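Local structure of ubiquitin-like-conjugating enzyme ATG10 (Saccharomyces cerevisiae, 4EBR) at residues 42-47 and 63-68. The protein acts as an E2-like enzyme of autophagy that catalyses the conjugation of ATG12 to ATG5. Numbering follows the deposited sequence.
Sequences LRLIPT and NHIELY
Glu66 OE1 accepts from two side chains, Arg43 NE across the strand pair and Trp85 NE1 of strand 77-90. The pair is antiparallel, strand 40-44 beside strand 63-72, in the sheet of this E2-like fold. Arg43 NE lies 3.2 Å from Glu66 OE1 in a salt bridge. The two side chains run side by side and point the same way. OE1 sits at the guanidinium edge, in its plane, but NE meets the carboxylate from above, with the two planes 68° apart. Each charge has a further partner: Arg43 NH1 pairs with Asp30, Glu66 OE2 with Arg83. The row of acids and bases thus spans four strands.

On the other face, Leu42 CB meets Leu67 CB at 4.1 Å. Leu44 CD1 touches Ile65 CG2. Ile65 CG1 stands beside the backbone N (chi1 -65°), and that leaves CG2 anti to this N. Helix 152-164 packs here, with Leu164 on Leu44 and Ile160 and Trp163 on Leu67.

Leu42 and Leu67 form a hydrogen-bonded pair, with Leu42 N to Leu67 O at 2.7 Å and a return bond from Leu67 N. Leu44 N then bonds to Ile65 O. Beyond it the register shifts by one residue, and Thr47 and Asn63 form a separate bridge. In between, Pro46 CG touches the His64 ring obliquely at NE2 and CD2, and Pro46 CA gives a CA-H...O contact to Asn63 O. Asn63 N donates to Thr47 O at 2.8 Å. A water accepts from Asn63 ND2 at 2.8 Å and donates weakly to Thr47 O.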
loop_
_atom_site.group_PDB
_atom_site.type_symbol
_atom_site.label_atom_id
_atom_site.label_comp_id
_atom_site.label_asym_id
_atom_site.label_seq_id
_atom_site.Cartn_x
_atom_site.Cartn_y
_atom_site.Cartn_z
ATOM N N LEU A 42 16.403 -5.535 8.968
ATOM C CA LEU A 42 17.496 -6.366 8.518
ATOM C C LEU A 42 18.401 -5.547 7.624
ATOM O O LEU A 42 17.968 -5.003 6.602
ATOM C CB LEU A 42 16.965 -7.591 7.763
ATOM C CG LEU A 42 16.221 -8.574 8.670
ATOM C CD1 LEU A 42 15.841 -9.855 7.950
ATOM C CD2 LEU A 42 17.070 -8.894 9.878
ATOM N N ARG A 43 19.661 -5.435 8.012
ATOM C CA ARG A 43 20.641 -4.850 7.115
ATOM C C ARG A 43 21.431 -5.991 6.528
ATOM O O ARG A 43 21.854 -6.892 7.248
ATOM C CB ARG A 43 21.550 -3.859 7.838
ATOM C CG ARG A 43 20.817 -2.639 8.350
ATOM C CD ARG A 43 21.763 -1.496 8.644
ATOM N NE ARG A 43 21.043 -0.279 9.019
ATOM C CZ ARG A 43 20.665 0.022 10.264
ATOM N NH1 ARG A 43 20.932 -0.806 11.282
ATOM N NH2 ARG A 43 20.017 1.161 10.494
ATOM N N LEU A 44 21.610 -5.967 5.217
ATOM C CA LEU A 44 22.285 -7.065 4.550
ATOM C C LEU A 44 23.704 -6.718 4.150
ATOM O O LEU A 44 24.028 -5.566 3.889
ATOM C CB LEU A 44 21.506 -7.521 3.330
ATOM C CG LEU A 44 20.137 -8.113 3.645
ATOM C CD1 LEU A 44 19.532 -8.680 2.380
ATOM C CD2 LEU A 44 20.226 -9.176 4.729
ATOM N N ILE A 45 24.539 -7.751 4.085
ATOM C CA ILE A 45 25.942 -7.613 3.714
ATOM C C ILE A 45 26.094 -7.135 2.276
ATOM O O ILE A 45 25.308 -7.495 1.399
ATOM C CB ILE A 45 26.702 -8.942 3.885
ATOM C CG1 ILE A 45 26.100 -10.021 2.982
ATOM C CG2 ILE A 45 26.681 -9.385 5.340
ATOM C CD1 ILE A 45 26.916 -11.294 2.924
ATOM N N PRO A 46 27.111 -6.313 2.049
ATOM C CA PRO A 46 27.344 -5.690 0.739
ATOM C C PRO A 46 27.180 -6.691 -0.408
ATOM O O PRO A 46 27.697 -7.803 -0.339
ATOM C CB PRO A 46 28.793 -5.192 0.843
ATOM C CG PRO A 46 28.943 -4.849 2.276
ATOM C CD PRO A 46 28.153 -5.925 3.020
ATOM N N THR A 47 26.399 -6.332 -1.414
ATOM C CA THR A 47 26.221 -7.231 -2.535
ATOM C C THR A 47 25.952 -6.480 -3.818
ATOM O O THR A 47 25.406 -5.376 -3.806
ATOM C CB THR A 47 25.066 -8.220 -2.283
ATOM O OG1 THR A 47 23.871 -7.494 -1.969
ATOM C CG2 THR A 47 25.405 -9.154 -1.132
ATOM N N ASN A 63 26.135 -2.758 -3.366
ATOM C CA ASN A 63 24.892 -2.286 -2.795
ATOM C C ASN A 63 24.832 -2.527 -1.280
ATOM O O ASN A 63 25.695 -3.202 -0.717
ATOM C CB ASN A 63 23.710 -2.970 -3.495
ATOM C CG ASN A 63 23.582 -2.563 -4.953
ATOM O OD1 ASN A 63 24.004 -1.474 -5.347
ATOM N ND2 ASN A 63 22.994 -3.435 -5.762
ATOM N N HIS A 64 23.811 -1.977 -0.624
ATOM C CA HIS A 64 23.455 -2.384 0.733
ATOM C C HIS A 64 21.953 -2.361 0.796
ATOM O O HIS A 64 21.334 -1.344 0.500
ATOM C CB HIS A 64 24.065 -1.466 1.779
ATOM C CG HIS A 64 25.526 -1.247 1.579
ATOM N ND1 HIS A 64 26.025 -0.450 0.568
ATOM C CD2 HIS A 64 26.602 -1.758 2.220
ATOM C CE1 HIS A 64 27.343 -0.460 0.613
ATOM N NE2 HIS A 64 27.720 -1.243 1.608
ATOM N N ILE A 65 21.372 -3.489 1.186
ATOM C CA ILE A 65 19.935 -3.671 1.134
ATOM C C ILE A 65 19.411 -3.593 2.545
ATOM O O ILE A 65 20.024 -4.135 3.469
ATOM C CB ILE A 65 19.583 -5.046 0.491
ATOM C CG1 ILE A 65 20.021 -5.051 -0.970
ATOM C CG2 ILE A 65 18.109 -5.339 0.549
ATOM C CD1 ILE A 65 19.763 -6.340 -1.688
ATOM N N GLU A 66 18.296 -2.906 2.724
ATOM C CA GLU A 66 17.682 -2.869 4.025
ATOM C C GLU A 66 16.263 -3.391 3.934
ATOM O O GLU A 66 15.508 -2.985 3.048
ATOM C CB GLU A 66 17.719 -1.448 4.593
ATOM C CG GLU A 66 19.136 -0.925 4.741
ATOM C CD GLU A 66 19.240 0.420 5.464
ATOM O OE1 GLU A 66 20.319 0.694 6.054
ATOM O OE2 GLU A 66 18.264 1.207 5.435
ATOM N N LEU A 67 15.901 -4.298 4.838
ATOM C CA LEU A 67 14.542 -4.828 4.870
ATOM C C LEU A 67 13.880 -4.475 6.178
ATOM O O LEU A 67 14.414 -4.797 7.245
ATOM C CB LEU A 67 14.547 -6.344 4.758
ATOM C CG LEU A 67 15.292 -6.990 3.599
ATOM C CD1 LEU A 67 15.012 -8.483 3.653
ATOM C CD2 LEU A 67 14.857 -6.404 2.276
ATOM N N TYR A 68 12.722 -3.823 6.111
ATOM C CA TYR A 68 11.959 -3.590 7.324
ATOM C C TYR A 68 10.696 -4.454 7.297
ATOM O O TYR A 68 9.833 -4.280 6.433
ATOM C CB TYR A 68 11.625 -2.110 7.462
ATOM C CG TYR A 68 11.165 -1.680 8.841
ATOM C CD1 TYR A 68 11.540 -2.377 9.981
ATOM C CD2 TYR A 68 10.358 -0.575 9.002
ATOM C CE1 TYR A 68 11.114 -1.975 11.243
ATOM C CE2 TYR A 68 9.934 -0.165 10.255
ATOM C CZ TYR A 68 10.311 -0.867 11.366
ATOM O OH TYR A 68 9.880 -0.439 12.600
HETATM O O HOH W 1 22.681 -6.161 -5.059
#